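Local coordinates for protein glutamine amidotransferase subunit pdxT (Thermus thermophilus, PDB 2YWD) that probably hydrolyses glutamine to glutamate and ammonia, which is channelled to the PdxS subunit for the synthesis of pyridoxal 5'-phosphate, at residues V134-P139 with P173-D178; P158-Q163 with P179-Y184; N110-Q115 with A152-L157; I85-E90 with V166-F171. All blocks are in the same frame, centred on the assembly; numbering follows the deposited sequence.

Interaction 1 (V134-P139 with P173-D178); sequences VFIRAP and PELTED
At the predicted active site of this class I glutamine amidotransferase, Val134 and Ile136, the latter a predicted glutamine-binding residue, at the end of strand 129-136 meet Leu175 and Thr176 in the loop carrying Glu174, a predicted charge-relay residue. The contact is apolar, and no hydrogen bond crosses it. Leu175 reaches over with one branch: its CD1 lies 3.9 Å from Val134 CG1 and 3.7 Å from Ile136 CD1, and its side chain crosses both at about a right angle. Beta-branched residues suit a strand, and Val134 uses both of its methyls. With CG1 anti to the backbone N (chi1 177°) and facing Leu175, CG2 is left 3.9 Å from Thr176 CG2, where the two side chains slide past each other in opposite directions.

Thr176 divides its work. While its methyl packs, its hydroxyl binds backbone: OG1 donates to Pro173 O at 2.8 Å and accepts from Asp178 N at 3.2 Å, the latter bond making an ST turn. Pro173 O also accepts from Thr176 N, so two bonds grip it. A valine in place of Thr176 would probably leave Asp178 N without this acceptor and the turn less firmly fixed.

Around the contact, Leu175 also rests on Glu16 of helix 14-22 and Thr176 on Phe131 of strand 129-136, while Glu174 OE2 is hydrogen-bonded to His172 ND1 and Pro173 packs on helix 180-189.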
loop_
_atom_site.group_PDB
_atom_site.type_symbol
_atom_site.label_atom_id
_atom_site.label_comp_id
_atom_site.label_asym_id
_atom_site.label_seq_id
_atom_site.Cartn_x
_atom_site.Cartn_y
_atom_site.Cartn_z
ATOM N N VAL A 134 10.588 -2.429 7.859
ATOM C CA VAL A 134 11.641 -2.723 6.894
ATOM C C VAL A 134 11.528 -1.739 5.735
ATOM O O VAL A 134 10.530 -1.728 5.011
ATOM C CB VAL A 134 11.517 -4.172 6.366
ATOM C CG1 VAL A 134 12.579 -4.434 5.295
ATOM C CG2 VAL A 134 11.684 -5.163 7.525
ATOM N N PHE A 135 12.559 -0.911 5.575
ATOM C CA PHE A 135 12.602 0.113 4.532
ATOM C C PHE A 135 13.640 -0.195 3.441
ATOM O O PHE A 135 14.800 -0.487 3.737
ATOM C CB PHE A 135 12.932 1.474 5.161
ATOM C CG PHE A 135 11.914 1.961 6.164
ATOM C CD1 PHE A 135 10.975 2.929 5.810
ATOM C CD2 PHE A 135 11.915 1.475 7.472
ATOM C CE1 PHE A 135 10.056 3.412 6.746
ATOM C CE2 PHE A 135 10.999 1.950 8.416
ATOM C CZ PHE A 135 10.067 2.923 8.051
ATOM N N ILE A 136 13.215 -0.121 2.182
ATOM C CA ILE A 136 14.101 -0.371 1.040
ATOM C C ILE A 136 13.825 0.684 -0.036
ATOM O O ILE A 136 12.763 0.675 -0.655
ATOM C CB ILE A 136 13.859 -1.786 0.461
ATOM C CG1 ILE A 136 14.187 -2.838 1.530
ATOM C CG2 ILE A 136 14.713 -2.000 -0.780
ATOM C CD1 ILE A 136 13.864 -4.266 1.122
ATOM N N ARG A 137 14.779 1.588 -0.258
ATOM C CA ARG A 137 14.607 2.669 -1.238
ATOM C C ARG A 137 13.263 3.334 -0.948
ATOM O O ARG A 137 12.553 3.772 -1.851
ATOM C CB ARG A 137 14.610 2.111 -2.666
ATOM C CG ARG A 137 15.945 1.533 -3.120
ATOM C CD ARG A 137 15.929 1.232 -4.613
ATOM N NE ARG A 137 14.847 0.317 -4.961
ATOM C CZ ARG A 137 14.893 -1.000 -4.788
ATOM N NH1 ARG A 137 15.979 -1.571 -4.280
ATOM N NH2 ARG A 137 13.845 -1.746 -5.109
ATOM N N ALA A 138 12.936 3.418 0.336
ATOM C CA ALA A 138 11.659 3.953 0.784
ATOM C C ALA A 138 11.240 5.338 0.304
ATOM O O ALA A 138 12.045 6.268 0.248
ATOM C CB ALA A 138 11.605 3.908 2.306
ATOM N N PRO A 139 9.957 5.485 -0.061
ATOM C CA PRO A 139 9.447 6.776 -0.518
ATOM C C PRO A 139 9.158 7.594 0.740
ATOM O O PRO A 139 9.113 7.049 1.848
ATOM C CB PRO A 139 8.173 6.397 -1.264
ATOM C CG PRO A 139 7.667 5.237 -0.459
ATOM C CD PRO A 139 8.939 4.431 -0.232
ATOM N N PRO A 173 5.674 -4.416 5.560
ATOM C CA PRO A 173 5.266 -5.314 6.644
ATOM C C PRO A 173 5.357 -6.776 6.215
ATOM O O PRO A 173 5.533 -7.668 7.049
ATOM C CB PRO A 173 3.829 -4.884 6.927
ATOM C CG PRO A 173 3.351 -4.414 5.581
ATOM C CD PRO A 173 4.538 -3.609 5.085
ATOM N N GLU A 174 5.247 -7.014 4.909
ATOM C CA GLU A 174 5.307 -8.369 4.366
ATOM C C GLU A 174 6.725 -8.931 4.396
ATOM O O GLU A 174 6.938 -10.109 4.094
ATOM C CB GLU A 174 4.770 -8.407 2.927
ATOM C CG GLU A 174 5.742 -7.889 1.865
ATOM C CD GLU A 174 5.835 -6.374 1.798
ATOM O OE1 GLU A 174 5.287 -5.688 2.690
ATOM O OE2 GLU A 174 6.464 -5.868 0.842
ATOM N N LEU A 175 7.698 -8.097 4.747
ATOM C CA LEU A 175 9.078 -8.562 4.821
ATOM C C LEU A 175 9.442 -8.967 6.242
ATOM O O LEU A 175 10.620 -9.101 6.588
ATOM C CB LEU A 175 10.046 -7.502 4.288
ATOM C CG LEU A 175 9.979 -7.343 2.764
ATOM C CD1 LEU A 175 11.061 -6.385 2.292
ATOM C CD2 LEU A 175 10.157 -8.711 2.099
ATOM N N THR A 176 8.409 -9.155 7.057
ATOM C CA THR A 176 8.560 -9.599 8.437
ATOM C C THR A 176 7.579 -10.760 8.544
ATOM O O THR A 176 6.779 -10.982 7.634
ATOM C CB THR A 176 8.129 -8.525 9.465
ATOM O OG1 THR A 176 6.698 -8.412 9.470
ATOM C CG2 THR A 176 8.739 -7.172 9.121
ATOM N N GLU A 177 7.630 -11.502 9.644
ATOM C CA GLU A 177 6.701 -12.609 9.819
ATOM C C GLU A 177 5.534 -12.192 10.713
ATOM O O GLU A 177 4.692 -13.013 11.075
ATOM C CB GLU A 177 7.424 -13.822 10.409
ATOM C CG GLU A 177 8.504 -14.374 9.492
ATOM C CD GLU A 177 8.882 -15.797 9.833
ATOM O OE1 GLU A 177 7.980 -16.662 9.834
ATOM O OE2 GLU A 177 10.075 -16.054 10.098
ATOM N N ASP A 178 5.491 -10.906 11.045
ATOM C CA ASP A 178 4.445 -10.331 11.892
ATOM C C ASP A 178 3.244 -9.984 11.004
ATOM O O ASP A 178 3.331 -9.092 10.165
ATOM C CB ASP A 178 4.983 -9.062 12.561
ATOM C CG ASP A 178 4.050 -8.512 13.622
ATOM O OD1 ASP A 178 2.838 -8.803 13.572
ATOM O OD2 ASP A 178 4.534 -7.768 14.501
#

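Interaction 2 (P158-Q163 with P179-Y184)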
loop_
_atom_site.group_PDB
_atom_site.type_symbol
_atom_site.label_atom_id
_atom_site.label_comp_id
_atom_site.label_asym_id
_atom_site.label_seq_id
_atom_site.Cartn_x
_atom_site.Cartn_y
_atom_site.Cartn_z
ATOM N N PRO A 158 5.823 10.752 9.054
ATOM C CA PRO A 158 4.752 9.771 8.851
ATOM C C PRO A 158 5.233 8.644 7.937
ATOM O O PRO A 158 5.817 8.915 6.887
ATOM C CB PRO A 158 3.651 10.593 8.182
ATOM C CG PRO A 158 3.878 11.969 8.715
ATOM C CD PRO A 158 5.381 12.095 8.632
ATOM N N VAL A 159 4.994 7.396 8.337
ATOM C CA VAL A 159 5.388 6.240 7.530
ATOM C C VAL A 159 4.231 5.265 7.314
ATOM O O VAL A 159 4.323 4.359 6.489
ATOM C CB VAL A 159 6.588 5.486 8.147
ATOM C CG1 VAL A 159 7.816 6.395 8.144
ATOM C CG2 VAL A 159 6.262 5.024 9.555
ATOM N N LEU A 160 3.154 5.444 8.072
ATOM C CA LEU A 160 1.951 4.618 7.929
ATOM C C LEU A 160 0.784 5.586 8.053
ATOM O O LEU A 160 0.622 6.237 9.085
ATOM C CB LEU A 160 1.851 3.550 9.023
ATOM C CG LEU A 160 0.587 2.675 8.924
ATOM C CD1 LEU A 160 0.616 1.888 7.613
ATOM C CD2 LEU A 160 0.503 1.714 10.106
ATOM N N VAL A 161 -0.017 5.697 6.997
ATOM C CA VAL A 161 -1.141 6.619 7.013
ATOM C C VAL A 161 -2.430 5.952 6.566
ATOM O O VAL A 161 -2.410 4.964 5.835
ATOM C CB VAL A 161 -0.874 7.837 6.107
ATOM C CG1 VAL A 161 0.400 8.545 6.544
ATOM C CG2 VAL A 161 -0.764 7.391 4.654
ATOM N N ARG A 162 -3.550 6.509 7.005
ATOM C CA ARG A 162 -4.856 5.966 6.661
ATOM C C ARG A 162 -5.857 7.054 6.290
ATOM O O ARG A 162 -5.894 8.121 6.901
ATOM C CB ARG A 162 -5.404 5.145 7.832
ATOM C CG ARG A 162 -6.835 4.657 7.635
ATOM C CD ARG A 162 -7.321 3.810 8.805
ATOM N NE ARG A 162 -8.722 3.424 8.636
ATOM C CZ ARG A 162 -9.399 2.632 9.465
ATOM N NH1 ARG A 162 -8.815 2.122 10.542
ATOM N NH2 ARG A 162 -10.672 2.354 9.218
ATOM N N GLN A 163 -6.653 6.768 5.269
ATOM C CA GLN A 163 -7.691 7.672 4.805
ATOM C C GLN A 163 -8.889 6.785 4.518
ATOM O O GLN A 163 -8.994 6.204 3.438
ATOM C CB GLN A 163 -7.254 8.386 3.528
ATOM C CG GLN A 163 -8.341 9.233 2.896
ATOM C CD GLN A 163 -7.916 9.813 1.563
ATOM O OE1 GLN A 163 -7.057 10.692 1.498
ATOM N NE2 GLN A 163 -8.511 9.313 0.486
ATOM N N PRO A 179 2.105 -10.679 11.187
ATOM C CA PRO A 179 0.914 -10.416 10.374
ATOM C C PRO A 179 -0.077 -9.418 10.967
ATOM O O PRO A 179 -1.144 -9.196 10.400
ATOM C CB PRO A 179 0.301 -11.802 10.243
ATOM C CG PRO A 179 0.490 -12.335 11.632
ATOM C CD PRO A 179 1.919 -11.904 11.992
ATOM N N ARG A 180 0.276 -8.807 12.094
ATOM C CA ARG A 180 -0.626 -7.866 12.749
ATOM C C ARG A 180 -1.045 -6.640 11.944
ATOM O O ARG A 180 -2.162 -6.149 12.112
ATOM C CB ARG A 180 -0.040 -7.429 14.090
ATOM C CG ARG A 180 -0.067 -8.529 15.147
ATOM C CD ARG A 180 0.489 -7.998 16.448
ATOM N NE ARG A 180 1.854 -7.533 16.255
ATOM C CZ ARG A 180 2.396 -6.515 16.909
ATOM N NH1 ARG A 180 1.686 -5.843 17.808
ATOM N NH2 ARG A 180 3.652 -6.170 16.660
ATOM N N LEU A 181 -0.166 -6.125 11.089
ATOM C CA LEU A 181 -0.547 -4.969 10.289
ATOM C C LEU A 181 -1.498 -5.434 9.186
ATOM O O LEU A 181 -2.422 -4.712 8.806
ATOM C CB LEU A 181 0.691 -4.275 9.698
ATOM C CG LEU A 181 0.438 -2.947 8.970
ATOM C CD1 LEU A 181 -0.515 -2.059 9.781
ATOM C CD2 LEU A 181 1.777 -2.234 8.739
ATOM N N HIS A 182 -1.285 -6.645 8.677
ATOM C CA HIS A 182 -2.172 -7.181 7.648
ATOM C C HIS A 182 -3.553 -7.429 8.251
ATOM O O HIS A 182 -4.575 -7.147 7.623
ATOM C CB HIS A 182 -1.621 -8.490 7.070
ATOM C CG HIS A 182 -0.527 -8.295 6.066
ATOM N ND1 HIS A 182 0.754 -7.929 6.419
ATOM C CD2 HIS A 182 -0.530 -8.407 4.716
ATOM C CE1 HIS A 182 1.495 -7.825 5.330
ATOM N NE2 HIS A 182 0.741 -8.110 4.284
ATOM N N ARG A 183 -3.585 -7.959 9.472
ATOM C CA ARG A 183 -4.862 -8.220 10.138
ATOM C C ARG A 183 -5.586 -6.897 10.390
ATOM O O ARG A 183 -6.804 -6.800 10.227
ATOM C CB ARG A 183 -4.640 -8.970 11.461
ATOM C CG ARG A 183 -5.913 -9.151 12.303
ATOM C CD ARG A 183 -7.000 -9.904 11.541
ATOM N NE ARG A 183 -6.722 -11.333 11.429
ATOM C CZ ARG A 183 -7.410 -12.169 10.656
ATOM N NH1 ARG A 183 -8.415 -11.717 9.917
ATOM N NH2 ARG A 183 -7.110 -13.461 10.637
ATOM N N TYR A 184 -4.830 -5.876 10.788
ATOM C CA TYR A 184 -5.398 -4.551 11.035
ATOM C C TYR A 184 -6.124 -4.100 9.765
ATOM O O TYR A 184 -7.238 -3.569 9.819
ATOM C CB TYR A 184 -4.280 -3.560 11.377
ATOM C CG TYR A 184 -4.728 -2.119 11.485
ATOM C CD1 TYR A 184 -5.376 -1.650 12.628
ATOM C CD2 TYR A 184 -4.521 -1.228 10.433
ATOM C CE1 TYR A 184 -5.809 -0.323 12.719
ATOM C CE2 TYR A 184 -4.950 0.092 10.512
ATOM C CZ TYR A 184 -5.592 0.540 11.656
ATOM O OH TYR A 184 -6.018 1.849 11.735
#
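At the edge of the Arg162 guanidinium, almost in its plane, sits the hydroxyl of Tyr184; the phenol ring itself is turned steeply, its plane 80° from that of the guanidinium, and NH1 approaches it obliquely. The two groups are therefore not stacked but joined through a single bond. Arg162 NH1 donates to Tyr184 OH over 3.1 Å, moderately bent at an N-H...O angle of 150°. An arginine suits the place because its chain, extended from CG to NE, is long enough to carry the donor from the strand to the helix side chain, and its CD also passes 3.8 Å from Tyr184 OH. The guanidinium is held by a second polar partner as well, since NE bonds to Gly164 O. A methionine here would probably leave the tyrosine hydroxyl without this donor and Gly164 O without its bond from the side chain.

Deeper in, the contact is purely apolar. Leu160 CD2 and Leu181 CD1 meet at 3.9 Å, the two leucines reaching toward each other tip to tip, and both are buried. Leu160 belongs to a classic beta bulge in which it and Val159 both face Ala152 of the adjacent strand, and it packs also on Leu167. Leucine on strand and helix alike fills this interior, while the longer polar pair works nearer the surface. The arrangement is that of an alpha/beta fold in which the C-terminal helix 180-189 lies across a face of the central mixed sheet, here over strand 157-163.

Interaction 3 (N110-Q115 with A152-L157); sequences NAFGRQ and ARLGDL
Phe112 pushes the far end of its ring against Leu157, and this is the tight part of the contact: Leu157 CD2 lies 3.6 Å from Phe112 CZ and 3.7 Å from Phe112 CE2. One methyl thus sits across two neighbouring ring carbons, coming in obliquely. Leu154 touches more lightly, its CD2 4.0 Å from Phe112 CE2, so the ring end is met by one branch from each leucine. Phe112 has chi1 at -97°, off the usual staggered positions, and its CB does not head straight for the leucines; the reach of the long flat side chain brings the ring to them. An aromatic suits a loop that must span such a distance, since even the nearest CA atoms, Phe112 CA and Leu157 CA, are 10.5 Å apart.

The leucines flank the turn of a beta hairpin linking strands 149-154 and 157-163, at the margin of the central sheet. It is a type II' turn, closed by Leu154 N to Leu157 O at 2.7 Å and by Leu157 N to Leu154 O at 3.1 Å. Gly155 takes the positive phi (77°) that the turn requires.

The outer side is looser and faces solvent. Gly155 and Asp156 are exposed, as is Gly113 of the facing loop, and Arg153 bends back so that NH1 donates to Asp156 O at 2.8 Å, the oxygen lying almost in the guanidinium plane. Inward, by contrast, Phe112 meets Phe119 edge-to-face, and it shares Val140 with Leu157.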
loop_
_atom_site.group_PDB
_atom_site.type_symbol
_atom_site.label_atom_id
_atom_site.label_comp_id
_atom_site.label_asym_id
_atom_site.label_seq_id
_atom_site.Cartn_x
_atom_site.Cartn_y
_atom_site.Cartn_z
ATOM N N ASN A 110 11.836 7.206 -3.329
ATOM C CA ASN A 110 13.184 6.970 -2.791
ATOM C C ASN A 110 13.871 8.271 -2.362
ATOM O O ASN A 110 14.909 8.658 -2.910
ATOM C CB ASN A 110 14.006 6.245 -3.869
ATOM C CG ASN A 110 15.373 5.813 -3.385
ATOM O OD1 ASN A 110 15.599 5.644 -2.192
ATOM N ND2 ASN A 110 16.293 5.611 -4.325
ATOM N N ALA A 111 13.302 8.920 -1.351
ATOM C CA ALA A 111 13.802 10.211 -0.897
ATOM C C ALA A 111 14.358 10.323 0.517
ATOM O O ALA A 111 14.491 11.438 1.025
ATOM C CB ALA A 111 12.693 11.254 -1.086
ATOM N N PHE A 112 14.708 9.204 1.149
ATOM C CA PHE A 112 15.233 9.266 2.516
ATOM C C PHE A 112 16.627 9.865 2.666
ATOM O O PHE A 112 17.018 10.272 3.763
ATOM C CB PHE A 112 15.210 7.888 3.169
ATOM C CG PHE A 112 14.020 7.665 4.035
ATOM C CD1 PHE A 112 12.871 7.068 3.526
ATOM C CD2 PHE A 112 14.031 8.085 5.361
ATOM C CE1 PHE A 112 11.746 6.888 4.329
ATOM C CE2 PHE A 112 12.912 7.911 6.173
ATOM C CZ PHE A 112 11.767 7.311 5.656
ATOM N N GLY A 113 17.385 9.897 1.575
ATOM C CA GLY A 113 18.711 10.492 1.612
ATOM C C GLY A 113 19.816 9.735 2.324
ATOM O O GLY A 113 20.814 10.338 2.727
ATOM N N ARG A 114 19.652 8.426 2.495
ATOM C CA ARG A 114 20.689 7.633 3.149
ATOM C C ARG A 114 21.555 6.967 2.086
ATOM O O ARG A 114 21.062 6.586 1.025
ATOM C CB ARG A 114 20.065 6.582 4.074
ATOM C CG ARG A 114 19.372 7.186 5.288
ATOM C CD ARG A 114 18.914 6.136 6.289
ATOM N NE ARG A 114 20.024 5.319 6.771
ATOM C CZ ARG A 114 19.980 4.560 7.862
ATOM N NH1 ARG A 114 18.881 4.513 8.600
ATOM N NH2 ARG A 114 21.037 3.840 8.208
ATOM N N GLN A 115 22.850 6.848 2.367
ATOM C CA GLN A 115 23.788 6.243 1.427
ATOM C C GLN A 115 23.339 4.828 1.070
ATOM O O GLN A 115 23.190 4.491 -0.106
ATOM C CB GLN A 115 25.192 6.203 2.034
ATOM C CG GLN A 115 26.293 6.586 1.062
ATOM C CD GLN A 115 27.675 6.367 1.644
ATOM O OE1 GLN A 115 27.956 6.772 2.774
ATOM N NE2 GLN A 115 28.549 5.729 0.872
ATOM N N ALA A 152 1.628 5.888 12.243
ATOM C CA ALA A 152 2.989 5.599 12.678
ATOM C C ALA A 152 3.987 6.574 12.072
ATOM O O ALA A 152 3.818 7.032 10.939
ATOM C CB ALA A 152 3.371 4.163 12.306
ATOM N N ARG A 153 5.031 6.879 12.836
ATOM C CA ARG A 153 6.072 7.797 12.391
ATOM C C ARG A 153 7.460 7.260 12.697
ATOM O O ARG A 153 7.644 6.479 13.629
ATOM C CB ARG A 153 5.946 9.148 13.111
ATOM C CG ARG A 153 4.642 9.891 12.910
ATOM C CD ARG A 153 4.546 11.067 13.889
ATOM N NE ARG A 153 3.243 11.729 13.828
ATOM C CZ ARG A 153 2.953 12.765 13.048
ATOM N NH1 ARG A 153 3.875 13.288 12.243
ATOM N NH2 ARG A 153 1.729 13.277 13.069
ATOM N N LEU A 154 8.432 7.678 11.894
ATOM C CA LEU A 154 9.825 7.330 12.140
ATOM C C LEU A 154 10.301 8.690 12.625
ATOM O O LEU A 154 10.519 9.592 11.826
ATOM C CB LEU A 154 10.548 6.944 10.849
ATOM C CG LEU A 154 12.056 6.751 11.020
ATOM C CD1 LEU A 154 12.339 5.846 12.216
ATOM C CD2 LEU A 154 12.635 6.157 9.745
ATOM N N GLY A 155 10.441 8.837 13.938
ATOM C CA GLY A 155 10.809 10.128 14.484
ATOM C C GLY A 155 9.506 10.905 14.409
ATOM O O GLY A 155 8.537 10.555 15.080
ATOM N N ASP A 156 9.462 11.940 13.578
ATOM C CA ASP A 156 8.239 12.718 13.417
ATOM C C ASP A 156 7.692 12.519 12.001
ATOM O O ASP A 156 6.623 13.023 11.660
ATOM C CB ASP A 156 8.516 14.205 13.665
ATOM C CG ASP A 156 9.059 14.467 15.056
ATOM O OD1 ASP A 156 8.423 14.024 16.036
ATOM O OD2 ASP A 156 10.120 15.113 15.172
ATOM N N LEU A 157 8.428 11.770 11.182
ATOM C CA LEU A 157 8.022 11.530 9.798
ATOM C C LEU A 157 6.978 10.426 9.652
ATOM O O LEU A 157 7.197 9.293 10.071
ATOM C CB LEU A 157 9.247 11.181 8.942
ATOM C CG LEU A 157 9.002 10.908 7.456
ATOM C CD1 LEU A 157 8.491 12.178 6.759
ATOM C CD2 LEU A 157 10.301 10.431 6.812
#

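Interaction 4 (I85-E90 with V166-F171)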
loop_
_atom_site.group_PDB
_atom_site.type_symbol
_atom_site.label_atom_id
_atom_site.label_comp_id
_atom_site.label_asym_id
_atom_site.label_seq_id
_atom_site.Cartn_x
_atom_site.Cartn_y
_atom_site.Cartn_z
ATOM N N ILE A 85 2.942 4.646 -3.339
ATOM C CA ILE A 85 3.180 5.626 -4.391
ATOM C C ILE A 85 1.995 5.629 -5.362
ATOM O O ILE A 85 1.502 6.687 -5.758
ATOM C CB ILE A 85 4.479 5.289 -5.154
ATOM C CG1 ILE A 85 5.683 5.464 -4.221
ATOM C CG2 ILE A 85 4.620 6.187 -6.375
ATOM C CD1 ILE A 85 6.964 4.822 -4.746
ATOM N N TRP A 86 1.540 4.435 -5.733
ATOM C CA TRP A 86 0.412 4.273 -6.656
ATOM C C TRP A 86 -0.855 4.940 -6.123
ATOM O O TRP A 86 -1.650 5.487 -6.891
ATOM C CB TRP A 86 0.140 2.782 -6.882
ATOM C CG TRP A 86 -0.866 2.496 -7.948
ATOM C CD1 TRP A 86 -0.723 2.714 -9.291
ATOM C CD2 TRP A 86 -2.166 1.914 -7.771
ATOM N NE1 TRP A 86 -1.851 2.299 -9.960
ATOM C CE2 TRP A 86 -2.752 1.805 -9.051
ATOM C CE3 TRP A 86 -2.891 1.474 -6.653
ATOM C CZ2 TRP A 86 -4.034 1.270 -9.248
ATOM C CZ3 TRP A 86 -4.167 0.944 -6.849
ATOM C CH2 TRP A 86 -4.724 0.848 -8.139
ATOM N N LEU A 87 -1.041 4.893 -4.808
ATOM C CA LEU A 87 -2.222 5.483 -4.179
ATOM C C LEU A 87 -2.193 7.011 -4.089
ATOM O O LEU A 87 -3.240 7.656 -4.096
ATOM C CB LEU A 87 -2.401 4.910 -2.765
ATOM C CG LEU A 87 -2.726 3.421 -2.615
ATOM C CD1 LEU A 87 -2.564 2.996 -1.155
ATOM C CD2 LEU A 87 -4.144 3.162 -3.093
ATOM N N ALA A 88 -0.995 7.581 -4.013
ATOM C CA ALA A 88 -0.822 9.027 -3.871
ATOM C C ALA A 88 -1.400 9.897 -4.982
ATOM O O ALA A 88 -1.209 9.633 -6.170
ATOM C CB ALA A 88 0.656 9.350 -3.693
ATOM N N LYS A 89 -2.097 10.952 -4.580
ATOM C CA LYS A 89 -2.685 11.880 -5.534
ATOM C C LYS A 89 -1.576 12.621 -6.273
ATOM O O LYS A 89 -1.711 12.941 -7.456
ATOM C CB LYS A 89 -3.590 12.884 -4.813
ATOM C CG LYS A 89 -4.236 13.897 -5.748
ATOM C CD LYS A 89 -5.426 14.577 -5.099
ATOM C CE LYS A 89 -6.548 13.583 -4.832
ATOM N NZ LYS A 89 -7.085 12.976 -6.083
ATOM N N GLU A 90 -0.474 12.884 -5.574
ATOM C CA GLU A 90 0.655 13.582 -6.181
ATOM C C GLU A 90 1.979 12.884 -5.897
ATOM O O GLU A 90 2.274 12.524 -4.756
ATOM C CB GLU A 90 0.756 15.023 -5.659
ATOM C CG GLU A 90 -0.430 15.937 -5.974
ATOM C CD GLU A 90 -0.658 16.127 -7.465
ATOM O OE1 GLU A 90 0.316 16.033 -8.240
ATOM O OE2 GLU A 90 -1.817 16.388 -7.858
ATOM N N VAL A 166 -8.454 3.257 2.946
ATOM C CA VAL A 166 -7.202 3.260 2.191
ATOM C C VAL A 166 -6.056 3.365 3.191
ATOM O O VAL A 166 -5.986 4.313 3.976
ATOM C CB VAL A 166 -7.122 4.460 1.224
ATOM C CG1 VAL A 166 -5.776 4.461 0.500
ATOM C CG2 VAL A 166 -8.250 4.387 0.213
ATOM N N LEU A 167 -5.164 2.382 3.156
ATOM C CA LEU A 167 -4.026 2.326 4.059
ATOM C C LEU A 167 -2.750 2.325 3.225
ATOM O O LEU A 167 -2.700 1.687 2.172
ATOM C CB LEU A 167 -4.105 1.043 4.889
ATOM C CG LEU A 167 -3.072 0.829 5.992
ATOM C CD1 LEU A 167 -3.258 1.883 7.077
ATOM C CD2 LEU A 167 -3.242 -0.570 6.576
ATOM N N ALA A 168 -1.721 3.032 3.689
ATOM C CA ALA A 168 -0.465 3.086 2.945
ATOM C C ALA A 168 0.755 3.151 3.856
ATOM O O ALA A 168 0.746 3.848 4.867
ATOM C CB ALA A 168 -0.471 4.282 2.001
ATOM N N SER A 169 1.803 2.420 3.488
ATOM C CA SER A 169 3.039 2.409 4.267
ATOM C C SER A 169 4.249 2.584 3.357
ATOM O O SER A 169 4.232 2.167 2.200
ATOM C CB SER A 169 3.179 1.090 5.041
ATOM O OG SER A 169 3.316 -0.014 4.163
ATOM N N SER A 170 5.302 3.208 3.873
ATOM C CA SER A 170 6.506 3.383 3.073
ATOM C C SER A 170 7.444 2.207 3.346
ATOM O O SER A 170 8.467 2.047 2.672
ATOM C CB SER A 170 7.194 4.709 3.408
ATOM O OG SER A 170 7.356 4.865 4.803
ATOM N N PHE A 171 7.074 1.384 4.330
ATOM C CA PHE A 171 7.852 0.202 4.706
ATOM C C PHE A 171 7.153 -1.094 4.282
ATOM O O PHE A 171 6.001 -1.076 3.849
ATOM C CB PHE A 171 8.118 0.193 6.216
ATOM C CG PHE A 171 6.875 0.225 7.057
ATOM C CD1 PHE A 171 6.260 -0.954 7.460
ATOM C CD2 PHE A 171 6.322 1.442 7.455
ATOM C CE1 PHE A 171 5.111 -0.928 8.246
ATOM C CE2 PHE A 171 5.174 1.483 8.244
ATOM C CZ PHE A 171 4.567 0.294 8.641
#
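Leu87, last residue of helix 82-87, and Ala168 of strand 166-169 have their CA atoms 7.7 Å apart, the nearest pair of CA atoms across the two segments. Just after Leu87 the chain leaves the helix: Ala88 has an extended psi of 134°, and a weak bond joins Ala88 N to Ile85 O at 3.2 Å. Opposite, the strand runs extended and turns Val166 and Ala168 toward the helix, with Leu167 between them pointing away to the other face.

The helix follows the turn bearing Cys81, the predicted nucleophile, in a GxCxG sequence consistent with a nucleophile elbow. Such a helix packs on the sheet of the class I amidotransferase fold, and here one leucine does the touching.

With CG beside the backbone N (chi1 -66°), Leu87 reaches tip to tip toward Val166, its CD1 3.9 Å from Val166 CG1. The same methyl lies 4.0 Å from Ala168 CB and rests on Leu167 O at 3.6 Å, a van der Waals contact with the strand backbone. Alanine suits position 168, opposite Leu87, since its short side chain lets the leucine come close to the strand; Leu87 also packs on Leu77 of strand 76-80. Further along, Ser169 OG donates to Phe171 O at 2.9 Å, bridging the bend after the strand, and Ser169 CB stands 3.8 Å above the plane of the Phe171 ring, offset toward its rim.

From the N terminus, residues 85-90 come first and wait for 166-171, so interaction 4 closes a long loop that joins helix 82-87 to a strand of the central sheet. Interaction 3 is nested within that loop: 110-115 pairs with the hairpin turn at 152-157. Before it closes, 134-139 opens interaction 1, which ends at 173-178, crosses both 3 and 4, and ties the end of strand 129-136 to the loop before helix 180-189. Interaction 2 opens at 158-163, directly after interaction 3 has closed, and ends at 179-184, crossing 1 and 4 and tying that helix to strand 157-163, the sheet neighbour of both 149-154 and 166-169.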